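Alr3699 protein (Nostoc sp., PDB 4XSP) is a protein of the GT-B glycosyltransferase clan, built from two Rossmann-like domains, with UDP bound in the model. Local coordinates at residues L23-I28 with G44-L49; P85-V90 with L108-I113; V154-Q159 with T175-N180; N206-H211 with Q234-L239. All coordinates share one frame; numbering follows the deposited sequence.

Contact 1: residues L23-I28 with G44-L49; sequences LCLIDI and GAFKTL. With UDP (uridine-5'-diphosphate), chain D.
Phe46 and Ile26 make the tightest contact between helix 20-29 and helix 45-52, and the phenylalanine can be traced outward from its backbone. Its CB leaves the helix obliquely to the partner, and CG lies anti to the backbone N (chi1 -178°), which carries the ring into the gap between the two axes. CD1 comes to 4.2 Å from Ile26 CD1. The next atom, CE1, lies 3.5 Å from the same Ile26 CD1 and also meets Ile26 CG1. At the far end CZ reaches Leu25 CD2 at 4.1 Å. Both methyls sit at the ring edge, near its plane, and Leu25 crosses the phenylalanine at about a right angle while Ile26 slides past it in the opposite sense. The two segments run nearly parallel, 23° apart and 11.0 Å between axes, a spacing that this ring spans. They belong to the family 4 glycosyltransferase region, where both helices accompany its parallel sheet: Leu25 also packs on Phe11 of strand 9-13, and Phe46 on Leu40 of strand 36-40. Leu49 adds a second apolar layer. Its CB stands 4.3 Å from Ile26 CD1, and its CD1 meets Leu23 CD2 at 4.2 Å. Leu23 divides its branches between two partners: with CG placed beside the backbone N (chi1 -78°), CD2 turns to Leu49 while CD1 lies 3.6 Å from O3' of UDP and also close to O4' of its ribose. Arg298, whose backbone N is hydrogen-bonded to UDP, packs on Leu23 from helix 298-305.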
loop_
_atom_site.group_PDB
_atom_site.type_symbol
_atom_site.label_atom_id
_atom_site.label_comp_id
_atom_site.label_asym_id
_atom_site.label_seq_id
_atom_site.Cartn_x
_atom_site.Cartn_y
_atom_site.Cartn_z
ATOM N N LEU B 23 -12.981 16.609 -16.329
ATOM C CA LEU B 23 -13.088 17.887 -16.974
ATOM C C LEU B 23 -12.822 18.973 -15.940
ATOM O O LEU B 23 -12.037 19.880 -16.200
ATOM C CB LEU B 23 -14.470 18.031 -17.611
ATOM C CG LEU B 23 -14.677 17.293 -18.937
ATOM C CD1 LEU B 23 -15.999 17.716 -19.554
ATOM C CD2 LEU B 23 -13.567 17.596 -19.944
ATOM N N CYS B 24 -13.428 18.817 -14.752
ATOM C CA CYS B 24 -13.204 19.731 -13.613
ATOM C C CYS B 24 -11.727 19.853 -13.276
ATOM O O CYS B 24 -11.211 20.941 -13.009
ATOM C CB CYS B 24 -14.004 19.276 -12.408
ATOM S SG CYS B 24 -14.018 20.424 -11.016
ATOM N N LEU B 25 -11.022 18.732 -13.362
ATOM C CA LEU B 25 -9.595 18.716 -13.027
ATOM C C LEU B 25 -8.734 19.520 -13.993
ATOM O O LEU B 25 -7.698 20.029 -13.605
ATOM C CB LEU B 25 -9.101 17.282 -12.963
ATOM C CG LEU B 25 -7.696 16.997 -12.450
ATOM C CD1 LEU B 25 -7.479 17.561 -11.054
ATOM C CD2 LEU B 25 -7.469 15.485 -12.463
ATOM N N ILE B 26 -9.156 19.623 -15.246
ATOM C CA ILE B 26 -8.495 20.498 -16.211
ATOM C C ILE B 26 -8.383 21.894 -15.603
ATOM O O ILE B 26 -7.298 22.481 -15.563
ATOM C CB ILE B 26 -9.308 20.646 -17.539
ATOM C CG1 ILE B 26 -9.649 19.287 -18.171
ATOM C CG2 ILE B 26 -8.548 21.502 -18.538
ATOM C CD1 ILE B 26 -8.513 18.611 -18.889
ATOM N N ASP B 27 -9.529 22.388 -15.128
ATOM C CA ASP B 27 -9.685 23.742 -14.600
ATOM C C ASP B 27 -8.906 23.915 -13.294
ATOM O O ASP B 27 -8.221 24.923 -13.082
ATOM C CB ASP B 27 -11.173 24.050 -14.362
ATOM C CG ASP B 27 -11.998 24.069 -15.666
ATOM O OD1 ASP B 27 -11.567 24.765 -16.612
ATOM O OD2 ASP B 27 -13.051 23.367 -15.761
ATOM N N ILE B 28 -8.992 22.918 -12.432
ATOM C CA ILE B 28 -8.282 22.956 -11.172
ATOM C C ILE B 28 -6.785 23.023 -11.425
ATOM O O ILE B 28 -6.083 23.836 -10.820
ATOM C CB ILE B 28 -8.651 21.746 -10.312
ATOM C CG1 ILE B 28 -10.093 21.865 -9.825
ATOM C CG2 ILE B 28 -7.743 21.641 -9.122
ATOM C CD1 ILE B 28 -10.634 20.573 -9.253
ATOM N N GLY B 44 -6.018 7.179 -22.337
ATOM C CA GLY B 44 -7.292 7.518 -22.962
ATOM C C GLY B 44 -7.324 8.938 -23.492
ATOM O O GLY B 44 -6.295 9.608 -23.574
ATOM N N ALA B 45 -8.516 9.387 -23.863
ATOM C CA ALA B 45 -8.693 10.715 -24.428
ATOM C C ALA B 45 -8.465 11.835 -23.391
ATOM O O ALA B 45 -7.913 12.889 -23.720
ATOM C CB ALA B 45 -10.070 10.828 -25.048
ATOM N N PHE B 46 -8.829 11.605 -22.133
ATOM C CA PHE B 46 -8.478 12.580 -21.087
ATOM C C PHE B 46 -6.975 12.888 -21.102
ATOM O O PHE B 46 -6.560 14.012 -20.885
ATOM C CB PHE B 46 -8.939 12.113 -19.702
ATOM C CG PHE B 46 -8.655 13.100 -18.581
ATOM C CD1 PHE B 46 -8.873 14.471 -18.739
ATOM C CD2 PHE B 46 -8.200 12.648 -17.335
ATOM C CE1 PHE B 46 -8.617 15.363 -17.705
ATOM C CE2 PHE B 46 -7.951 13.548 -16.296
ATOM C CZ PHE B 46 -8.160 14.905 -16.487
ATOM N N LYS B 47 -6.149 11.898 -21.383
ATOM C CA LYS B 47 -4.727 12.160 -21.506
ATOM C C LYS B 47 -4.457 13.153 -22.659
ATOM O O LYS B 47 -3.663 14.097 -22.522
ATOM C CB LYS B 47 -3.972 10.849 -21.695
ATOM C CG LYS B 47 -2.477 10.999 -21.931
ATOM C CD LYS B 47 -1.736 9.709 -21.612
ATOM C CE LYS B 47 -0.243 9.857 -21.829
ATOM N NZ LYS B 47 0.075 10.063 -23.257
ATOM N N THR B 48 -5.142 12.956 -23.780
ATOM C CA THR B 48 -4.975 13.836 -24.931
ATOM C C THR B 48 -5.294 15.263 -24.515
ATOM O O THR B 48 -4.478 16.180 -24.702
ATOM C CB THR B 48 -5.895 13.408 -26.095
ATOM O OG1 THR B 48 -5.630 12.042 -26.431
ATOM C CG2 THR B 48 -5.656 14.266 -27.322
ATOM N N LEU B 49 -6.475 15.424 -23.931
ATOM C CA LEU B 49 -6.941 16.715 -23.456
ATOM C C LEU B 49 -5.935 17.444 -22.592
ATOM O O LEU B 49 -5.680 18.628 -22.787
ATOM C CB LEU B 49 -8.228 16.553 -22.666
ATOM C CG LEU B 49 -9.493 16.399 -23.491
ATOM C CD1 LEU B 49 -10.673 16.117 -22.571
ATOM C CD2 LEU B 49 -9.728 17.657 -24.327
HETATM N N1 UDP D . -20.286 16.884 -22.229
HETATM C C2 UDP D . -19.606 17.072 -23.447
HETATM N N3 UDP D . -20.097 16.558 -24.589
HETATM C C4 UDP D . -21.232 15.818 -24.587
HETATM C C5 UDP D . -21.919 15.589 -23.387
HETATM C C6 UDP D . -21.416 16.149 -22.210
HETATM O O2 UDP D . -18.548 17.734 -23.511
HETATM O O4 UDP D . -21.645 15.348 -25.667
HETATM C "C1'" UDP D . -19.761 17.471 -20.983
HETATM C "C2'" UDP D . -20.680 18.514 -20.330
HETATM O "O2'" UDP D . -20.577 19.809 -20.959
HETATM C "C3'" UDP D . -20.190 18.513 -18.891
HETATM C "C4'" UDP D . -19.750 17.058 -18.681
HETATM O "O4'" UDP D . -19.560 16.505 -19.951
HETATM O "O3'" UDP D . -19.088 19.437 -18.758
HETATM C "C5'" UDP D . -20.816 16.197 -18.022
HETATM O "O5'" UDP D . -20.836 16.612 -16.670
HETATM P PA UDP D . -22.050 16.319 -15.668
HETATM O O1A UDP D . -23.262 17.084 -16.187
HETATM O O2A UDP D . -21.560 16.771 -14.315
HETATM O O3A UDP D . -22.283 14.707 -15.809
HETATM P PB UDP D . -21.636 13.516 -14.879
HETATM O O1B UDP D . -22.517 12.341 -15.166
HETATM O O2B UDP D . -21.799 14.019 -13.461
HETATM O O3B UDP D . -20.223 13.389 -15.382
#

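Contact 2: residues P85-V90 with L108-I113; sequences PLVAKV and LVVGAI
Val110 projects from helix 105-118 toward helix 85-94 and divides its two methyls between different partners. Its chi1 of 172° sets CG1 anti to the backbone N and CG2 anti to the carbonyl carbon. CG1 lies 3.9 Å from Val90 CG2 and also approaches Val90 CB, the two side chains meeting at a slant. CG2 turns to Leu86, whose CD2 is 4.2 Å away across a nearly perpendicular approach. Leu86 gets there because its CG extends anti to the backbone N, with chi2 of 58° setting the branch. Val87 adopts the same valine conformation as Val90 and Val110, and again the methyls separate: CG1 meets Ile113 CG2 at 3.7 Å, whereas CG2 has a looser contact with Val110 CG1 at 4.4 Å. In Ile113 the branch methyl CG2, anti to its own N, makes the contact, and CG1 takes the place beside that N.

The helix axes are inclined by 57° and come within 9.5 Å, with the closest pair of CA atoms, those of Val87 and Val110, 6.0 Å apart. Small beta-branched side chains at this crossing fit such an approach. Helix 105-118 packs on strand 122-126 of the family 4 region's parallel sheet through Leu108 and Ala112, and helix 85-94 lies against it. The second subunit joins the cluster: its Leu83 packs on Leu86 and Val110, and its Ile113 packs on Ile113. All five touching side chains are buried hydrocarbon and no hydrogen bond joins the segments, so this contact rests on dispersion and burial of apolar surface, continued across the subunit interface.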
loop_
_atom_site.group_PDB
_atom_site.type_symbol
_atom_site.label_atom_id
_atom_site.label_comp_id
_atom_site.label_asym_id
_atom_site.label_seq_id
_atom_site.Cartn_x
_atom_site.Cartn_y
_atom_site.Cartn_z
ATOM N N PRO B 85 3.635 -2.317 -7.668
ATOM C CA PRO B 85 4.265 -1.447 -8.683
ATOM C C PRO B 85 3.616 -0.061 -8.789
ATOM O O PRO B 85 4.317 0.936 -8.666
ATOM C CB PRO B 85 4.083 -2.229 -10.005
ATOM C CG PRO B 85 3.722 -3.622 -9.597
ATOM C CD PRO B 85 3.021 -3.511 -8.282
ATOM N N LEU B 86 2.297 -0.037 -9.006
ATOM C CA LEU B 86 1.509 1.198 -9.100
ATOM C C LEU B 86 1.791 2.136 -7.922
ATOM O O LEU B 86 2.291 3.250 -8.092
ATOM C CB LEU B 86 0.021 0.861 -9.146
ATOM C CG LEU B 86 -0.953 2.041 -9.206
ATOM C CD1 LEU B 86 -0.654 2.902 -10.414
ATOM C CD2 LEU B 86 -2.390 1.534 -9.233
ATOM N N VAL B 87 1.528 1.640 -6.718
ATOM C CA VAL B 87 1.738 2.427 -5.508
ATOM C C VAL B 87 3.177 2.892 -5.435
ATOM O O VAL B 87 3.454 4.051 -5.113
ATOM C CB VAL B 87 1.362 1.613 -4.257
ATOM C CG1 VAL B 87 1.717 2.357 -2.978
ATOM C CG2 VAL B 87 -0.130 1.271 -4.301
ATOM N N ALA B 88 4.105 1.999 -5.765
ATOM C CA ALA B 88 5.520 2.348 -5.670
ATOM C C ALA B 88 5.876 3.504 -6.602
ATOM O O ALA B 88 6.668 4.388 -6.256
ATOM C CB ALA B 88 6.380 1.138 -5.999
ATOM N N LYS B 89 5.327 3.471 -7.807
ATOM C CA LYS B 89 5.600 4.520 -8.799
ATOM C C LYS B 89 5.053 5.864 -8.312
ATOM O O LYS B 89 5.735 6.886 -8.349
ATOM C CB LYS B 89 4.958 4.142 -10.140
ATOM C CG LYS B 89 5.614 2.953 -10.844
ATOM C CD LYS B 89 4.682 2.393 -11.916
ATOM C CE LYS B 89 5.200 1.120 -12.569
ATOM N NZ LYS B 89 4.195 0.545 -13.506
ATOM N N VAL B 90 3.839 5.820 -7.793
ATOM C CA VAL B 90 3.206 6.999 -7.220
ATOM C C VAL B 90 4.019 7.528 -6.066
ATOM O O VAL B 90 4.338 8.721 -6.034
ATOM C CB VAL B 90 1.755 6.727 -6.824
ATOM C CG1 VAL B 90 1.118 7.963 -6.210
ATOM C CG2 VAL B 90 0.955 6.308 -8.047
ATOM N N LEU B 108 -7.794 8.019 -4.462
ATOM C CA LEU B 108 -7.715 8.274 -3.035
ATOM C C LEU B 108 -7.003 7.114 -2.314
ATOM O O LEU B 108 -6.191 7.301 -1.406
ATOM C CB LEU B 108 -9.114 8.465 -2.424
ATOM C CG LEU B 108 -9.052 8.560 -0.895
ATOM C CD1 LEU B 108 -8.316 9.819 -0.435
ATOM C CD2 LEU B 108 -10.421 8.478 -0.296
ATOM N N VAL B 109 -7.349 5.905 -2.697
ATOM C CA VAL B 109 -6.833 4.755 -1.978
ATOM C C VAL B 109 -5.336 4.722 -2.178
ATOM O O VAL B 109 -4.550 4.684 -1.220
ATOM C CB VAL B 109 -7.496 3.472 -2.472
ATOM C CG1 VAL B 109 -6.847 2.283 -1.785
ATOM C CG2 VAL B 109 -9.000 3.537 -2.215
ATOM N N VAL B 110 -4.935 4.820 -3.434
ATOM C CA VAL B 110 -3.519 4.866 -3.772
ATOM C C VAL B 110 -2.814 6.100 -3.244
ATOM O O VAL B 110 -1.657 6.030 -2.795
ATOM C CB VAL B 110 -3.340 4.781 -5.296
ATOM C CG1 VAL B 110 -1.894 5.015 -5.683
ATOM C CG2 VAL B 110 -3.841 3.442 -5.787
ATOM N N GLY B 111 -3.501 7.240 -3.330
ATOM C CA GLY B 111 -2.951 8.499 -2.854
ATOM C C GLY B 111 -2.712 8.506 -1.356
ATOM O O GLY B 111 -1.735 9.066 -0.895
ATOM N N ALA B 112 -3.617 7.903 -0.596
ATOM C CA ALA B 112 -3.462 7.836 0.863
ATOM C C ALA B 112 -2.221 7.026 1.275
ATOM O O ALA B 112 -1.388 7.458 2.094
ATOM C CB ALA B 112 -4.720 7.245 1.472
ATOM N N ILE B 113 -2.051 5.876 0.655
ATOM C CA ILE B 113 -0.888 5.067 0.911
ATOM C C ILE B 113 0.355 5.794 0.512
ATOM O O ILE B 113 1.273 5.909 1.285
ATOM C CB ILE B 113 -0.979 3.742 0.165
ATOM C CG1 ILE B 113 -2.153 2.954 0.696
ATOM C CG2 ILE B 113 0.246 2.932 0.415
ATOM C CD1 ILE B 113 -2.903 2.177 -0.326
#

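Contact 3: residues V154-Q159 with T175-N180; sequences VIANSQ and TKVIYN
Val154 faces Thr175, its CB 4.1 Å from Thr175 CG2, and its carbonyl O accepts the N-H of Lys176 at 3.0 Å. Ile155, on the other face of the sheet, sets CG2 against Ile178 CB at 3.9 Å. Placing CG1 beside the backbone N (chi1 -63°) leaves CG2 anti to that N and directed at Ile178. Ala156 uses both polar backbone atoms: its N donates to Lys176 O at 2.9 Å, above the carbonyl plane, and its O accepts Ile178 N almost in line with the C=O. These bonds pair strand 151-156 with strand 175-177, an edge strand of its seven-stranded sheet, and the chain connects the two through helix 159-167 as a parallel beta-alpha-beta unit. Beyond the strand, Asn157 O lies at the edge of the Tyr179 ring, 3.2 Å from CD1. Ser158 is the N-cap of that helix, its OG bonded to Ser161 N and to Pro295 O. Gln159 CG meets Val177 CG2 at 4.0 Å, while its N bonds Glu320 OE1, which also holds Tyr179 OH. Backbone bonding thus gives way to side-chain and capping contacts beyond the C-terminal ends of the strands, where polar links to Pro295 and Glu320 tie this region to the group 1 region.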
loop_
_atom_site.group_PDB
_atom_site.type_symbol
_atom_site.label_atom_id
_atom_site.label_comp_id
_atom_site.label_asym_id
_atom_site.label_seq_id
_atom_site.Cartn_x
_atom_site.Cartn_y
_atom_site.Cartn_z
ATOM N N VAL B 154 -10.889 17.306 2.725
ATOM C CA VAL B 154 -11.741 16.738 1.724
ATOM C C VAL B 154 -12.563 17.839 1.095
ATOM O O VAL B 154 -13.464 18.388 1.727
ATOM C CB VAL B 154 -12.676 15.710 2.364
ATOM C CG1 VAL B 154 -13.719 15.247 1.360
ATOM C CG2 VAL B 154 -11.838 14.558 2.895
ATOM N N ILE B 155 -12.257 18.145 -0.157
ATOM C CA ILE B 155 -13.049 19.099 -0.946
ATOM C C ILE B 155 -14.228 18.351 -1.533
ATOM O O ILE B 155 -14.037 17.406 -2.305
ATOM C CB ILE B 155 -12.209 19.686 -2.080
ATOM C CG1 ILE B 155 -11.037 20.472 -1.499
ATOM C CG2 ILE B 155 -13.055 20.616 -2.920
ATOM C CD1 ILE B 155 -10.009 20.827 -2.534
ATOM N N ALA B 156 -15.434 18.753 -1.162
ATOM C CA ALA B 156 -16.651 18.226 -1.749
ATOM C C ALA B 156 -17.209 19.159 -2.831
ATOM O O ALA B 156 -17.226 20.369 -2.649
ATOM C CB ALA B 156 -17.706 17.989 -0.680
ATOM N N ASN B 157 -17.694 18.575 -3.933
ATOM C CA ASN B 157 -18.208 19.345 -5.071
ATOM C C ASN B 157 -19.579 19.910 -4.841
ATOM O O ASN B 157 -20.015 20.748 -5.598
ATOM C CB ASN B 157 -18.166 18.565 -6.381
ATOM C CG ASN B 157 -19.033 17.304 -6.370
ATOM O OD1 ASN B 157 -19.572 16.917 -5.353
ATOM N ND2 ASN B 157 -19.152 16.665 -7.538
ATOM N N SER B 158 -20.213 19.492 -3.758
ATOM C CA SER B 158 -21.539 19.968 -3.355
ATOM C C SER B 158 -21.804 19.570 -1.928
ATOM O O SER B 158 -21.112 18.678 -1.389
ATOM C CB SER B 158 -22.621 19.322 -4.202
ATOM O OG SER B 158 -22.663 17.917 -3.990
ATOM N N GLN B 159 -22.792 20.220 -1.319
ATOM C CA GLN B 159 -23.278 19.835 0.011
ATOM C C GLN B 159 -23.843 18.417 0.043
ATOM O O GLN B 159 -23.688 17.715 1.043
ATOM C CB GLN B 159 -24.329 20.814 0.539
ATOM C CG GLN B 159 -23.696 22.043 1.146
ATOM C CD GLN B 159 -24.693 23.078 1.624
ATOM O OE1 GLN B 159 -25.907 22.938 1.443
ATOM N NE2 GLN B 159 -24.179 24.125 2.256
ATOM N N THR B 175 -14.182 18.494 5.812
ATOM C CA THR B 175 -14.753 18.826 4.533
ATOM C C THR B 175 -14.869 20.325 4.320
ATOM O O THR B 175 -14.964 21.096 5.259
ATOM C CB THR B 175 -16.113 18.177 4.316
ATOM O OG1 THR B 175 -17.099 18.799 5.147
ATOM C CG2 THR B 175 -16.022 16.690 4.608
ATOM N N LYS B 176 -14.850 20.691 3.052
ATOM C CA LYS B 176 -15.147 22.027 2.601
ATOM C C LYS B 176 -15.772 21.929 1.213
ATOM O O LYS B 176 -15.206 21.269 0.321
ATOM C CB LYS B 176 -13.884 22.880 2.560
ATOM C CG LYS B 176 -14.061 24.146 1.717
ATOM C CD LYS B 176 -13.054 25.237 2.052
ATOM C CE LYS B 176 -13.340 26.492 1.234
ATOM N NZ LYS B 176 -14.680 27.126 1.470
ATOM N N VAL B 177 -16.916 22.581 1.018
ATOM C CA VAL B 177 -17.569 22.591 -0.282
ATOM C C VAL B 177 -16.919 23.634 -1.213
ATOM O O VAL B 177 -16.753 24.777 -0.842
ATOM C CB VAL B 177 -19.070 22.857 -0.160
ATOM C CG1 VAL B 177 -19.712 22.960 -1.528
ATOM C CG2 VAL B 177 -19.740 21.753 0.644
ATOM N N ILE B 178 -16.494 23.191 -2.392
ATOM C CA ILE B 178 -16.057 24.058 -3.476
ATOM C C ILE B 178 -16.677 23.495 -4.741
ATOM O O ILE B 178 -16.413 22.356 -5.140
ATOM C CB ILE B 178 -14.553 24.124 -3.615
ATOM C CG1 ILE B 178 -13.926 24.650 -2.339
ATOM C CG2 ILE B 178 -14.160 25.085 -4.748
ATOM C CD1 ILE B 178 -12.411 24.659 -2.355
ATOM N N TYR B 179 -17.512 24.317 -5.383
ATOM C CA TYR B 179 -18.264 23.948 -6.559
ATOM C C TYR B 179 -17.336 23.899 -7.756
ATOM O O TYR B 179 -16.239 24.449 -7.709
ATOM C CB TYR B 179 -19.432 24.946 -6.746
ATOM C CG TYR B 179 -20.515 24.879 -5.660
ATOM C CD1 TYR B 179 -21.200 23.705 -5.415
ATOM C CD2 TYR B 179 -20.886 25.998 -4.921
ATOM C CE1 TYR B 179 -22.211 23.640 -4.447
ATOM C CE2 TYR B 179 -21.886 25.941 -3.948
ATOM C CZ TYR B 179 -22.542 24.747 -3.716
ATOM O OH TYR B 179 -23.555 24.616 -2.746
ATOM N N ASN B 180 -17.747 23.217 -8.832
ATOM C CA ASN B 180 -16.998 23.294 -10.078
ATOM C C ASN B 180 -17.015 24.723 -10.622
ATOM O O ASN B 180 -18.010 25.422 -10.502
ATOM C CB ASN B 180 -17.612 22.402 -11.152
ATOM C CG ASN B 180 -17.488 20.902 -10.874
ATOM O OD1 ASN B 180 -17.412 20.417 -9.744
ATOM N ND2 ASN B 180 -17.519 20.157 -11.956
#

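Contact 4: residues N206-H211 with Q234-L239; sequences NFVVGH and QVTAIL
In the Rossmann-like domain of the group 1 family region, strands 207-212 and 235-240 are neighbours in a parallel sheet, joined through helix 221-228 as a beta-alpha-beta unit. Gln234 O starts the pairing by accepting two bonds from opposite faces of its carbonyl plane, Phe207 N at 2.7 Å and Asn206 ND2 at 3.1 Å. The oxygen lies only 4° from the Asn206 amide plane. That amide also brings ND2 to 3.4 Å from Thr236 CG2, with the side chains crossing nearly perpendicularly. Further along, Val209 N to Thr236 O is 2.8 Å and almost straight, 172° at the hydrogen; His211 N meets Ile238 O at 2.8 Å. On the face shared with Thr236, Val208 CG1 packs 3.6 Å from Ile238 CD1. The opposite face carries Val209 CG2 against Val235 CG1 and, nearer UDP, His211 CB 3.7 Å from Leu239 CD2. The His211 ring, its CG anti to the backbone N (chi1 -159°), leads away from Leu239, and NE2 bonds Thr289 OG1. Thr236 OG1 is buried against Asn206 CB and Val208 CG2 without a polar partner in the model, a local cost within a pairing otherwise satisfied by regular backbone bonds and apolar packing.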
loop_
_atom_site.group_PDB
_atom_site.type_symbol
_atom_site.label_atom_id
_atom_site.label_comp_id
_atom_site.label_asym_id
_atom_site.label_seq_id
_atom_site.Cartn_x
_atom_site.Cartn_y
_atom_site.Cartn_z
ATOM N N ASN B 206 -39.190 24.983 -33.872
ATOM C CA ASN B 206 -39.545 24.066 -32.802
ATOM C C ASN B 206 -39.286 24.639 -31.430
ATOM O O ASN B 206 -38.491 25.568 -31.278
ATOM C CB ASN B 206 -38.752 22.780 -32.945
ATOM C CG ASN B 206 -39.177 21.985 -34.160
ATOM O OD1 ASN B 206 -38.466 21.923 -35.165
ATOM N ND2 ASN B 206 -40.357 21.411 -34.084
ATOM N N PHE B 207 -39.942 24.064 -30.431
ATOM C CA PHE B 207 -39.509 24.275 -29.071
ATOM C C PHE B 207 -38.529 23.155 -28.689
ATOM O O PHE B 207 -38.951 22.038 -28.409
ATOM C CB PHE B 207 -40.684 24.309 -28.096
ATOM C CG PHE B 207 -40.287 24.775 -26.731
ATOM C CD1 PHE B 207 -39.749 23.882 -25.810
ATOM C CD2 PHE B 207 -40.406 26.117 -26.378
ATOM C CE1 PHE B 207 -39.364 24.312 -24.558
ATOM C CE2 PHE B 207 -40.030 26.556 -25.115
ATOM C CZ PHE B 207 -39.502 25.661 -24.211
ATOM N N VAL B 208 -37.234 23.478 -28.655
ATOM C CA VAL B 208 -36.180 22.484 -28.455
ATOM C C VAL B 208 -35.822 22.327 -26.989
ATOM O O VAL B 208 -35.450 23.287 -26.290
ATOM C CB VAL B 208 -34.903 22.888 -29.217
ATOM C CG1 VAL B 208 -33.809 21.857 -29.072
ATOM C CG2 VAL B 208 -35.218 23.129 -30.685
ATOM N N VAL B 209 -35.920 21.105 -26.513
ATOM C CA VAL B 209 -35.444 20.769 -25.191
ATOM C C VAL B 209 -34.145 19.988 -25.341
ATOM O O VAL B 209 -34.105 18.972 -26.024
ATOM C CB VAL B 209 -36.468 19.918 -24.448
ATOM C CG1 VAL B 209 -35.970 19.611 -23.050
ATOM C CG2 VAL B 209 -37.810 20.627 -24.419
ATOM N N GLY B 210 -33.073 20.471 -24.725
ATOM C CA GLY B 210 -31.751 19.877 -24.911
ATOM C C GLY B 210 -31.377 19.050 -23.715
ATOM O O GLY B 210 -31.642 19.438 -22.583
ATOM N N HIS B 211 -30.798 17.872 -23.973
ATOM C CA HIS B 211 -30.348 16.972 -22.934
ATOM C C HIS B 211 -28.896 16.691 -23.200
ATOM O O HIS B 211 -28.538 16.222 -24.281
ATOM C CB HIS B 211 -31.141 15.677 -22.979
ATOM C CG HIS B 211 -31.111 14.923 -21.699
ATOM N ND1 HIS B 211 -30.043 14.138 -21.326
ATOM C CD2 HIS B 211 -32.013 14.832 -20.703
ATOM C CE1 HIS B 211 -30.275 13.617 -20.145
ATOM N NE2 HIS B 211 -31.473 14.008 -19.752
ATOM N N GLN B 234 -44.883 20.753 -31.478
ATOM C CA GLN B 234 -43.715 21.567 -31.862
ATOM C C GLN B 234 -42.481 21.337 -30.958
ATOM O O GLN B 234 -41.431 21.911 -31.207
ATOM C CB GLN B 234 -44.051 23.064 -31.955
ATOM C CG GLN B 234 -44.138 23.834 -30.649
ATOM C CD GLN B 234 -45.485 23.684 -29.992
ATOM O OE1 GLN B 234 -46.272 22.820 -30.373
ATOM N NE2 GLN B 234 -45.759 24.522 -28.992
ATOM N N VAL B 235 -42.629 20.501 -29.928
ATOM C CA VAL B 235 -41.561 20.230 -28.998
ATOM C C VAL B 235 -40.711 19.110 -29.581
ATOM O O VAL B 235 -41.220 18.051 -30.008
ATOM C CB VAL B 235 -42.104 19.851 -27.599
ATOM C CG1 VAL B 235 -40.968 19.624 -26.626
ATOM C CG2 VAL B 235 -43.036 20.936 -27.064
ATOM N N THR B 236 -39.415 19.370 -29.638
ATOM C CA THR B 236 -38.439 18.386 -30.059
ATOM C C THR B 236 -37.307 18.357 -29.066
ATOM O O THR B 236 -37.136 19.282 -28.250
ATOM C CB THR B 236 -37.854 18.707 -31.439
ATOM O OG1 THR B 236 -37.156 19.961 -31.393
ATOM C CG2 THR B 236 -38.938 18.745 -32.492
ATOM N N ALA B 237 -36.526 17.295 -29.155
ATOM C CA ALA B 237 -35.470 17.014 -28.208
ATOM C C ALA B 237 -34.175 16.704 -28.925
ATOM O O ALA B 237 -34.163 16.103 -29.991
ATOM C CB ALA B 237 -35.839 15.865 -27.296
ATOM N N ILE B 238 -33.080 17.143 -28.323
ATOM C CA ILE B 238 -31.772 16.820 -28.801
ATOM C C ILE B 238 -31.049 16.153 -27.662
ATOM O O ILE B 238 -31.024 16.689 -26.541
ATOM C CB ILE B 238 -31.054 18.074 -29.276
ATOM C CG1 ILE B 238 -31.897 18.694 -30.390
ATOM C CG2 ILE B 238 -29.680 17.707 -29.808
ATOM C CD1 ILE B 238 -31.380 20.008 -30.899
ATOM N N LEU B 239 -30.522 14.953 -27.947
ATOM C CA LEU B 239 -29.743 14.178 -26.991
ATOM C C LEU B 239 -28.328 14.334 -27.426
ATOM O O LEU B 239 -27.947 13.885 -28.520
ATOM C CB LEU B 239 -30.119 12.697 -26.999
ATOM C CG LEU B 239 -31.612 12.454 -26.769
ATOM C CD1 LEU B 239 -31.911 10.969 -26.563
ATOM C CD2 LEU B 239 -32.123 13.281 -25.596
#

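Overall arrangement
Contacts 1, 2 and 3 fall in the family 4 region and contact 4 in the group 1 region, and contact 4 lies on the opposite side of the chain's centre from contacts 2 and 3. Contacts 1 and 2 are helix pairs without a cross-segment hydrogen bond; contacts 3 and 4 are parallel strand pairs held chiefly by backbone bonds. Contacts 1, 2 and 4 are buried, contact 3 only partly, at a sheet edge; of the four, contact 2 alone meets the second subunit. Contacts 1 and 3 touch through Cys24 and Asn180 close to UDP, while the centres of contacts 2 and 4 stand 45 Å apart.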